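Local coordinates for tubulin-binding cofactor A (Leishmania major, PDB 4CQI), which probably acts early in the tubulin folding pathway, capturing and stabilising beta-tubulin in a quasi-native conformation, at residues A[46-49]-A[50-53]; A[67-70]-A[71-75]; A[94-97]-A[98-102]; A[114-117]-A[118-121]. All coordinates share one frame; numbering follows the deposited sequence.

Interaction 1. Residues A[46-49]-A[50-53]; sequences KREV and EREL. With SO4 (sulfate ion), chain B.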
loop_
_atom_site.group_PDB
_atom_site.type_symbol
_atom_site.label_atom_id
_atom_site.label_comp_id
_atom_site.label_asym_id
_atom_site.label_seq_id
_atom_site.Cartn_x
_atom_site.Cartn_y
_atom_site.Cartn_z
ATOM N N LYS A 46 -7.228 5.108 -2.225
ATOM C CA LYS A 46 -8.059 5.205 -3.416
ATOM C C LYS A 46 -9.561 5.421 -3.101
ATOM O O LYS A 46 -10.192 6.262 -3.751
ATOM C CB LYS A 46 -7.900 3.956 -4.306
ATOM C CG LYS A 46 -6.520 3.892 -4.953
ATOM C CD LYS A 46 -6.255 2.672 -5.814
ATOM C CE LYS A 46 -7.014 2.706 -7.123
ATOM N NZ LYS A 46 -6.610 1.512 -7.951
ATOM N N ARG A 47 -10.104 4.689 -2.135
ATOM C CA ARG A 47 -11.495 4.880 -1.695
ATOM C C ARG A 47 -11.676 6.299 -1.179
ATOM O O ARG A 47 -12.698 6.977 -1.471
ATOM C CB ARG A 47 -11.861 3.847 -0.599
ATOM C CG ARG A 47 -11.986 2.447 -1.184
ATOM C CD ARG A 47 -12.283 1.378 -0.155
ATOM N NE ARG A 47 -13.520 1.695 0.560
ATOM C CZ ARG A 47 -13.815 1.282 1.791
ATOM N NH1 ARG A 47 -13.025 0.440 2.434
ATOM N NH2 ARG A 47 -14.943 1.700 2.365
ATOM N N GLU A 48 -10.661 6.776 -0.439
ATOM C CA GLU A 48 -10.736 8.130 0.153
ATOM C C GLU A 48 -10.667 9.243 -0.879
ATOM O O GLU A 48 -11.355 10.253 -0.704
ATOM C CB GLU A 48 -9.681 8.268 1.286
ATOM C CG GLU A 48 -9.774 9.568 2.075
ATOM C CD GLU A 48 -11.104 9.763 2.775
ATOM O OE1 GLU A 48 -11.914 8.807 2.988
ATOM O OE2 GLU A 48 -11.328 10.934 3.134
ATOM N N VAL A 49 -9.899 9.100 -1.977
ATOM C CA VAL A 49 -9.965 10.043 -3.073
ATOM C C VAL A 49 -11.407 10.265 -3.503
ATOM O O VAL A 49 -11.871 11.420 -3.602
ATOM C CB VAL A 49 -9.134 9.587 -4.306
ATOM C CG1 VAL A 49 -9.535 10.387 -5.562
ATOM C CG2 VAL A 49 -7.653 9.740 -4.009
ATOM N N GLU A 50 -12.122 9.176 -3.748
ATOM C CA GLU A 50 -13.496 9.299 -4.215
ATOM C C GLU A 50 -14.341 10.049 -3.207
ATOM O O GLU A 50 -15.093 10.948 -3.584
ATOM C CB GLU A 50 -14.096 7.923 -4.552
ATOM C CG GLU A 50 -13.331 7.172 -5.641
ATOM C CD GLU A 50 -13.142 7.972 -6.920
ATOM O OE1 GLU A 50 -14.154 8.522 -7.417
ATOM O OE2 GLU A 50 -11.988 8.054 -7.430
ATOM N N ARG A 51 -14.181 9.725 -1.931
ATOM C CA ARG A 51 -14.860 10.449 -0.851
ATOM C C ARG A 51 -14.488 11.919 -0.757
ATOM O O ARG A 51 -15.371 12.763 -0.475
ATOM C CB ARG A 51 -14.562 9.815 0.491
ATOM C CG ARG A 51 -15.092 8.387 0.544
ATOM C CD ARG A 51 -15.125 7.910 1.951
ATOM N NE ARG A 51 -15.949 6.716 2.081
ATOM C CZ ARG A 51 -16.590 6.361 3.188
ATOM N NH1 ARG A 51 -16.525 7.136 4.266
ATOM N NH2 ARG A 51 -17.294 5.227 3.209
ATOM N N GLU A 52 -13.215 12.237 -0.968
ATOM C CA GLU A 52 -12.770 13.641 -0.872
ATOM C C GLU A 52 -13.371 14.467 -1.973
ATOM O O GLU A 52 -13.693 15.647 -1.766
ATOM C CB GLU A 52 -11.262 13.797 -0.916
ATOM C CG GLU A 52 -10.457 13.118 0.210
ATOM C CD GLU A 52 -10.456 13.802 1.584
ATOM O OE1 GLU A 52 -11.392 14.569 1.934
ATOM O OE2 GLU A 52 -9.498 13.512 2.335
ATOM N N LEU A 53 -13.523 13.859 -3.145
ATOM C CA LEU A 53 -14.167 14.496 -4.274
ATOM C C LEU A 53 -15.674 14.731 -4.006
ATOM O O LEU A 53 -16.248 15.732 -4.450
ATOM C CB LEU A 53 -13.974 13.670 -5.540
ATOM C CG LEU A 53 -12.574 13.659 -6.187
ATOM C CD1 LEU A 53 -12.372 12.502 -7.170
ATOM C CD2 LEU A 53 -12.301 14.977 -6.892
HETATM S S SO4 B . -17.008 3.766 -0.093
HETATM O O1 SO4 B . -17.055 5.251 -0.126
HETATM O O2 SO4 B . -18.035 3.139 -0.957
HETATM O O3 SO4 B . -17.240 3.357 1.319
HETATM O O4 SO4 B . -15.698 3.275 -0.572
HETATM O O HOH W 1 -10.072 6.482 -6.446
HETATM O O HOH W 2 -14.080 9.377 4.615
#
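Sulfate oxygen O3 is gripped by two arginines of one helix face: R51 NH2 reaches it at 2.7 Å and R47 NH2 at 3.0 Å. Both belong to helix 23-62, the first helix of the three-helix bundle, in a part predicted to be coiled coil, and the i to i+4 spacing puts them one turn apart on its solvent side. Each guanidinium presents an edge, with the sulfur in its plane. R47 NE gives an almost straight bond to O4 (2.9 Å, 170°), while R51 NE donates to O1. The R47 chain bends at chi3 (58°) to bring NE and NH2 round to the ion, whereas R51 arrives with its chain extended from CG to NE. The sulfate, probably from the crystallisation liquor, would offset the mutual charge of the two guanidinium groups.

On the neighbouring face E48 and E52 bring OE2 to within 3.3 Å of each other, their carboxylate planes 76° apart. Two acceptors so close would repel, but R55 forms salt bridges with both residues, and E52 also takes a hydrogen bond from Q70 of helix 67-100. E48 OE1 lies 3.5 Å from R51 CD, the two chains crossing at about a right angle, and a water donates to OE1 and accepts a weak bond from R51 NH1. Inward, beta-branched V49 packs its CG1 on L53 CD1, and both side chains touch helix 67-100 through V81 and V74. E50 faces solvent, its OE2 held at 2.7 Å by a water that also donates to K46 O.

Interaction 2. Residues A[67-70]-A[71-75]; sequences VPQQ and TKVVD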
loop_
_atom_site.group_PDB
_atom_site.type_symbol
_atom_site.label_atom_id
_atom_site.label_comp_id
_atom_site.label_asym_id
_atom_site.label_seq_id
_atom_site.Cartn_x
_atom_site.Cartn_y
_atom_site.Cartn_z
ATOM N N VAL A 67 -14.605 25.081 0.595
ATOM C CA VAL A 67 -14.113 24.592 -0.728
ATOM C C VAL A 67 -12.619 24.777 -1.018
ATOM O O VAL A 67 -11.992 23.853 -1.531
ATOM C CB VAL A 67 -14.893 25.194 -1.922
ATOM C CG1 VAL A 67 -14.200 24.886 -3.254
ATOM C CG2 VAL A 67 -16.321 24.680 -1.949
ATOM N N PRO A 68 -12.049 25.964 -0.727
ATOM C CA PRO A 68 -10.600 26.136 -0.896
ATOM C C PRO A 68 -9.767 25.173 -0.061
ATOM O O PRO A 68 -8.752 24.643 -0.544
ATOM C CB PRO A 68 -10.340 27.580 -0.414
ATOM C CG PRO A 68 -11.596 28.016 0.269
ATOM C CD PRO A 68 -12.696 27.253 -0.408
ATOM N N GLN A 69 -10.174 24.981 1.187
ATOM C CA GLN A 69 -9.502 24.043 2.045
ATOM C C GLN A 69 -9.675 22.612 1.477
ATOM O O GLN A 69 -8.721 21.839 1.478
ATOM C CB GLN A 69 -10.010 24.148 3.491
ATOM C CG GLN A 69 -9.455 23.103 4.461
ATOM C CD GLN A 69 -7.931 23.034 4.530
ATOM O OE1 GLN A 69 -7.227 23.974 4.154
ATOM N NE2 GLN A 69 -7.415 21.912 5.034
ATOM N N GLN A 70 -10.863 22.292 0.967
ATOM C CA GLN A 70 -11.126 20.929 0.464
ATOM C C GLN A 70 -10.540 20.692 -0.921
ATOM O O GLN A 70 -10.221 19.546 -1.272
ATOM C CB GLN A 70 -12.623 20.606 0.490
ATOM C CG GLN A 70 -12.992 19.152 0.170
ATOM C CD GLN A 70 -12.370 18.113 1.103
ATOM O OE1 GLN A 70 -11.944 18.408 2.241
ATOM N NE2 GLN A 70 -12.335 16.864 0.625
ATOM N N THR A 71 -10.410 21.755 -1.720
ATOM C CA THR A 71 -9.710 21.663 -2.994
ATOM C C THR A 71 -8.261 21.185 -2.771
ATOM O O THR A 71 -7.767 20.289 -3.492
ATOM C CB THR A 71 -9.735 23.003 -3.764
ATOM O OG1 THR A 71 -11.071 23.256 -4.175
ATOM C CG2 THR A 71 -8.864 22.926 -5.026
ATOM N N LYS A 72 -7.605 21.784 -1.793
ATOM C CA LYS A 72 -6.234 21.430 -1.418
ATOM C C LYS A 72 -6.133 19.993 -0.855
ATOM O O LYS A 72 -5.195 19.255 -1.176
ATOM C CB LYS A 72 -5.681 22.454 -0.410
ATOM C CG LYS A 72 -5.320 23.802 -1.070
ATOM C CD LYS A 72 -5.382 25.003 -0.123
ATOM C CE LYS A 72 -5.283 26.327 -0.895
ATOM N NZ LYS A 72 -5.752 27.515 -0.113
ATOM N N VAL A 73 -7.120 19.583 -0.051
ATOM C CA VAL A 73 -7.156 18.205 0.484
ATOM C C VAL A 73 -7.367 17.167 -0.638
ATOM O O VAL A 73 -6.737 16.108 -0.597
ATOM C CB VAL A 73 -8.240 18.073 1.553
ATOM C CG1 VAL A 73 -8.492 16.627 1.970
ATOM C CG2 VAL A 73 -7.916 18.945 2.760
ATOM N N VAL A 74 -8.230 17.477 -1.611
ATOM C CA VAL A 74 -8.477 16.597 -2.764
ATOM C C VAL A 74 -7.191 16.426 -3.569
ATOM O O VAL A 74 -6.822 15.294 -3.960
ATOM C CB VAL A 74 -9.620 17.125 -3.663
ATOM C CG1 VAL A 74 -9.660 16.399 -4.996
ATOM C CG2 VAL A 74 -10.966 17.007 -2.924
ATOM N N ASP A 75 -6.479 17.530 -3.784
ATOM C CA ASP A 75 -5.242 17.465 -4.553
ATOM C C ASP A 75 -4.217 16.591 -3.831
ATOM O O ASP A 75 -3.537 15.731 -4.434
ATOM C CB ASP A 75 -4.708 18.871 -4.827
ATOM C CG ASP A 75 -3.562 18.869 -5.849
ATOM O OD1 ASP A 75 -3.665 18.181 -6.902
ATOM O OD2 ASP A 75 -2.522 19.493 -5.578
#
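Q70 lays its amide across two valines of the next turn. Its CG stands anti to the backbone N (chi1 -172°) and the chain then bends at chi2, which carries the amide forward along the helix. OE1 comes to rest 3.8 Å from V73 CB, and NE2 lies 3.8 Å from V74 CG2, where the two side chains meet at about a right angle. NE2 is not left to the valines alone, for it donates to E52 of helix 23-62; a glutamine suits this buried place because its amide can pass beside hydrocarbon while NE2 bonds to the other helix.

Q69 repeats the same bend one position earlier, on the exposed side, where its NE2 approaches V73 CG2 at an oblique angle. V73 is therefore flanked by both glutamines, with CG1 near the amide of Q70 and CG2 near that of Q69.

At the start of the helix T71 turns its hydroxyl back to V67 O. OG1 sits beside its own backbone N (chi1 -68°) and donates over 2.9 Å from above the carbonyl plane, 44° out of it, while T71 N reaches the same oxygen at 2.6 Å. V67 CG1 leans on OG1 at 3.6 Å. P68, which lacks an N-H, fits the first turn, where no preceding helical carbonyl needs one.

V67 and V74 also touch C60 and L53 of helix 23-62, so the helix begins already packed against its antiparallel neighbour, as befits the opening turn after the tight connection of a helical hairpin.

Interaction 3. Residues A[94-97]-A[98-102]; sequences DLSD and YLEKE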
loop_
_atom_site.group_PDB
_atom_site.type_symbol
_atom_site.label_atom_id
_atom_site.label_comp_id
_atom_site.label_asym_id
_atom_site.label_seq_id
_atom_site.Cartn_x
_atom_site.Cartn_y
_atom_site.Cartn_z
ATOM N N ASP A 94 12.189 -4.960 -1.607
ATOM C CA ASP A 94 12.834 -5.385 -0.392
ATOM C C ASP A 94 12.598 -6.880 -0.119
ATOM O O ASP A 94 13.549 -7.634 0.210
ATOM C CB ASP A 94 12.345 -4.546 0.776
ATOM C CG ASP A 94 13.106 -4.831 2.052
ATOM O OD1 ASP A 94 14.349 -4.605 2.067
ATOM O OD2 ASP A 94 12.480 -5.205 3.057
ATOM N N LEU A 95 11.352 -7.315 -0.295
ATOM C CA LEU A 95 10.976 -8.702 -0.071
ATOM C C LEU A 95 11.603 -9.564 -1.103
ATOM O O LEU A 95 12.198 -10.608 -0.798
ATOM C CB LEU A 95 9.428 -8.853 -0.054
ATOM C CG LEU A 95 8.806 -10.222 0.163
ATOM C CD1 LEU A 95 9.329 -10.942 1.422
ATOM C CD2 LEU A 95 7.269 -10.128 0.171
ATOM N N SER A 96 11.503 -9.156 -2.358
ATOM C CA SER A 96 12.109 -9.876 -3.443
ATOM C C SER A 96 13.640 -10.061 -3.300
ATOM O O SER A 96 14.179 -11.168 -3.542
ATOM C CB SER A 96 11.819 -9.142 -4.763
ATOM O OG SER A 96 12.384 -9.854 -5.852
ATOM N N ASP A 97 14.323 -8.996 -2.920
ATOM C CA ASP A 97 15.765 -9.062 -2.598
ATOM C C ASP A 97 16.024 -10.056 -1.462
ATOM O O ASP A 97 16.936 -10.845 -1.561
ATOM C CB ASP A 97 16.301 -7.693 -2.181
ATOM C CG ASP A 97 16.499 -6.734 -3.374
ATOM O OD1 ASP A 97 16.296 -7.128 -4.543
ATOM O OD2 ASP A 97 16.833 -5.563 -3.099
ATOM N N TYR A 98 15.245 -9.998 -0.383
ATOM C CA TYR A 98 15.438 -10.884 0.774
ATOM C C TYR A 98 15.293 -12.346 0.377
ATOM O O TYR A 98 16.070 -13.206 0.833
ATOM C CB TYR A 98 14.461 -10.567 1.913
ATOM C CG TYR A 98 14.860 -11.229 3.218
ATOM C CD1 TYR A 98 15.991 -10.821 3.892
ATOM C CD2 TYR A 98 14.128 -12.291 3.757
ATOM C CE1 TYR A 98 16.400 -11.419 5.046
ATOM C CE2 TYR A 98 14.522 -12.894 4.920
ATOM C CZ TYR A 98 15.675 -12.467 5.568
ATOM O OH TYR A 98 16.094 -13.054 6.747
ATOM N N LEU A 99 14.300 -12.619 -0.463
ATOM C CA LEU A 99 14.066 -13.971 -0.965
ATOM C C LEU A 99 15.220 -14.501 -1.803
ATOM O O LEU A 99 15.389 -15.717 -1.903
ATOM C CB LEU A 99 12.746 -14.083 -1.730
ATOM C CG LEU A 99 11.476 -13.994 -0.869
ATOM C CD1 LEU A 99 10.265 -13.753 -1.754
ATOM C CD2 LEU A 99 11.244 -15.303 -0.069
ATOM N N GLU A 100 15.995 -13.611 -2.414
ATOM C CA GLU A 100 17.218 -14.038 -3.093
ATOM C C GLU A 100 18.395 -14.277 -2.148
ATOM O O GLU A 100 19.325 -14.973 -2.525
ATOM C CB GLU A 100 17.606 -13.019 -4.158
ATOM C CG GLU A 100 16.565 -12.942 -5.255
ATOM C CD GLU A 100 16.718 -11.717 -6.128
ATOM O OE1 GLU A 100 17.816 -11.097 -6.110
ATOM O OE2 GLU A 100 15.728 -11.376 -6.824
ATOM N N LYS A 101 18.353 -13.699 -0.955
ATOM C CA LYS A 101 19.447 -13.804 0.040
ATOM C C LYS A 101 19.050 -14.731 1.175
ATOM O O LYS A 101 18.720 -15.886 0.897
ATOM C CB LYS A 101 19.862 -12.416 0.529
ATOM C CG LYS A 101 20.303 -11.484 -0.599
ATOM C CD LYS A 101 20.987 -10.215 -0.084
ATOM C CE LYS A 101 21.497 -9.321 -1.225
ATOM N NZ LYS A 101 22.251 -8.114 -0.733
ATOM N N GLU A 102 19.052 -14.264 2.434
ATOM C CA GLU A 102 18.858 -15.149 3.587
ATOM C C GLU A 102 17.476 -15.805 3.595
ATOM O O GLU A 102 17.287 -16.864 4.221
ATOM C CB GLU A 102 19.058 -14.413 4.918
ATOM C CG GLU A 102 20.492 -13.961 5.199
ATOM C CD GLU A 102 20.799 -12.585 4.655
ATOM O OE1 GLU A 102 20.035 -12.089 3.775
ATOM O OE2 GLU A 102 21.807 -12.010 5.131
HETATM O O HOH W 3 15.013 -8.749 -6.061
#
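S96 OG, D97 OD1 and E100 OE2 converge on one water, which bonds to all three. It accepts from the serine hydroxyl at 2.9 Å and donates to OD1 of D97 at 2.6 Å and to OE2 of E100 at 2.8 Å, so both its protons are spent on carboxylates. Serine serves well here: its short hydroxyl can give its proton to the water, and with OG anti to the backbone N (chi1 -179°) it faces the E100 carboxylate one turn on, too far for a direct bond at 3.8 Å from OE2.

Beneath this polar surface the backbone bonds weaken toward K101. L99 N still donates to L95 O at 2.9 Å in a good i to i+4 bond, but the bond from E100 N to S96 O is bent to 138°. D97 O then receives only weak bonds, from E100 N and K101 N, while K101 N also finds Y98 O.

Some other polar groups find partners beyond this turn. D94 makes a salt bridge to K31 of helix 23-62, and K101 O accepts from S104. L95 and L99 turn inward to M119.

Because the two carboxylates share a water that accepts a hydrogen bond from the serine, and K93 is a long, weak ion partner of D97, the like charges of D97 and E100, 4.5 Å apart between OD1 and OE1, are probably softened here.

Interaction 4. Residues A[114-117]-A[118-121]; sequences LARA and TMAD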
loop_
_atom_site.group_PDB
_atom_site.type_symbol
_atom_site.label_atom_id
_atom_site.label_comp_id
_atom_site.label_asym_id
_atom_site.label_seq_id
_atom_site.Cartn_x
_atom_site.Cartn_y
_atom_site.Cartn_z
ATOM N N LEU A 114 2.901 -17.618 0.567
ATOM C CA LEU A 114 2.280 -16.386 0.995
ATOM C C LEU A 114 3.101 -15.144 0.539
ATOM O O LEU A 114 2.529 -14.139 0.109
ATOM C CB LEU A 114 2.152 -16.382 2.501
ATOM C CG LEU A 114 1.521 -15.141 3.103
ATOM C CD1 LEU A 114 0.119 -14.945 2.540
ATOM C CD2 LEU A 114 1.527 -15.244 4.621
ATOM N N ALA A 115 4.419 -15.203 0.686
ATOM C CA ALA A 115 5.268 -14.084 0.238
ATOM C C ALA A 115 5.082 -13.862 -1.278
ATOM O O ALA A 115 4.878 -12.721 -1.754
ATOM C CB ALA A 115 6.749 -14.355 0.565
ATOM N N ARG A 116 5.104 -14.939 -2.066
ATOM C CA ARG A 116 4.865 -14.805 -3.499
ATOM C C ARG A 116 3.445 -14.293 -3.831
ATOM O O ARG A 116 3.277 -13.435 -4.716
ATOM C CB ARG A 116 5.155 -16.105 -4.232
ATOM C CG ARG A 116 6.627 -16.492 -4.175
ATOM C CD ARG A 116 6.938 -17.628 -5.149
ATOM N NE ARG A 116 6.904 -18.946 -4.516
ATOM C CZ ARG A 116 7.929 -19.517 -3.881
ATOM N NH1 ARG A 116 9.111 -18.898 -3.764
ATOM N NH2 ARG A 116 7.765 -20.727 -3.357
ATOM N N ALA A 117 2.421 -14.817 -3.155
ATOM C CA ALA A 117 1.037 -14.319 -3.343
ATOM C C ALA A 117 0.882 -12.809 -3.047
ATOM O O ALA A 117 0.187 -12.067 -3.786
ATOM C CB ALA A 117 0.045 -15.144 -2.483
ATOM N N THR A 118 1.555 -12.366 -1.994
ATOM C CA THR A 118 1.438 -10.978 -1.501
ATOM C C THR A 118 2.168 -10.054 -2.466
ATOM O O THR A 118 1.652 -8.984 -2.805
ATOM C CB THR A 118 2.003 -10.850 -0.072
ATOM O OG1 THR A 118 1.334 -11.781 0.784
ATOM C CG2 THR A 118 1.786 -9.452 0.509
ATOM N N MET A 119 3.349 -10.469 -2.961
ATOM C CA MET A 119 3.996 -9.721 -4.057
ATOM C C MET A 119 3.116 -9.616 -5.291
ATOM O O MET A 119 2.975 -8.523 -5.859
ATOM C CB MET A 119 5.373 -10.327 -4.404
ATOM C CG MET A 119 6.383 -10.158 -3.295
ATOM S SD MET A 119 8.069 -10.670 -3.754
ATOM C CE MET A 119 7.847 -12.422 -3.838
ATOM N N ALA A 120 2.509 -10.725 -5.707
ATOM C CA ALA A 120 1.579 -10.696 -6.845
ATOM C C ALA A 120 0.387 -9.759 -6.597
ATOM O O ALA A 120 0.023 -8.992 -7.495
ATOM C CB ALA A 120 1.114 -12.092 -7.218
ATOM N N ASP A 121 -0.181 -9.778 -5.387
ATOM C CA ASP A 121 -1.223 -8.801 -4.985
ATOM C C ASP A 121 -0.745 -7.351 -5.086
ATOM O O ASP A 121 -1.498 -6.484 -5.556
ATOM C CB ASP A 121 -1.743 -9.036 -3.552
ATOM C CG ASP A 121 -2.525 -10.333 -3.397
ATOM O OD1 ASP A 121 -3.038 -10.876 -4.396
ATOM O OD2 ASP A 121 -2.648 -10.806 -2.243
#
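T118 turns back on L114 one helical turn earlier, and its CB already lies 3.3 Å from L114 O. From there the branches part. OG1 sits beside the backbone N (chi1 -56°) and donates to L114 O at 2.7 Å, while CG2 takes the position anti to that N. The backbone N-H of T118 reaches the same oxygen at 2.9 Å, and the two donors come from opposite faces of the carbonyl plane, so L114 O is gripped from both sides. At its tip OG1 also meets a methyl, L114 CD1, at 3.8 Å, the two side chains crossing at a slant. Threonine suits this buried place, since its hydroxyl is satisfied by its own helix and its hydrocarbon part can rest on V32 and L35 of helix 23-62.

Helix 109-125 is the third and shortest helix of the antiparallel bundle, and its inner face is lined here by A115, T118 and M119. A115 brings a small methyl against V32. M119 bends at chi3 (-71°), folding its CE back over its own helix to 3.6 Å from A115 O and 3.8 Å from R116 CA. The side chain also touches L95 and L99 of helix 67-100 and L35 of helix 23-62.

R116, A117, A120 and D121 lie on the exposed side. R116 has a weak, long ion pair with D113, and A117 and A120 turn methyls to the surface. D121 sets its carboxylate carbon CG 3.2 Å from A117 O, while OD2 is hydrogen-bonded to a glycerol, probably from the crystallisation liquor.

Each interaction joins successive turns of one helix, and together they sample all three helices of the bundle. Interactions 1 and 2 meet directly towards one end, tying helix 23-62 to helix 67-100 by a polar link, probably a hydrogen bond, with apolar packing beside it. Interactions 3 and 4 meet on the other side of the chain's centre, where helices 67-100 and 109-125 join mainly through hydrocarbon and sulfur. Interactions 2 and 3 share helix 67-100, yet their centres are 41 Å apart. Interactions 1 and 3 are mainly surface contacts, both rich in charge and water, with a sulfate in interaction 1; 2 and 4 are partly buried and each has a threonine bonding its own helix.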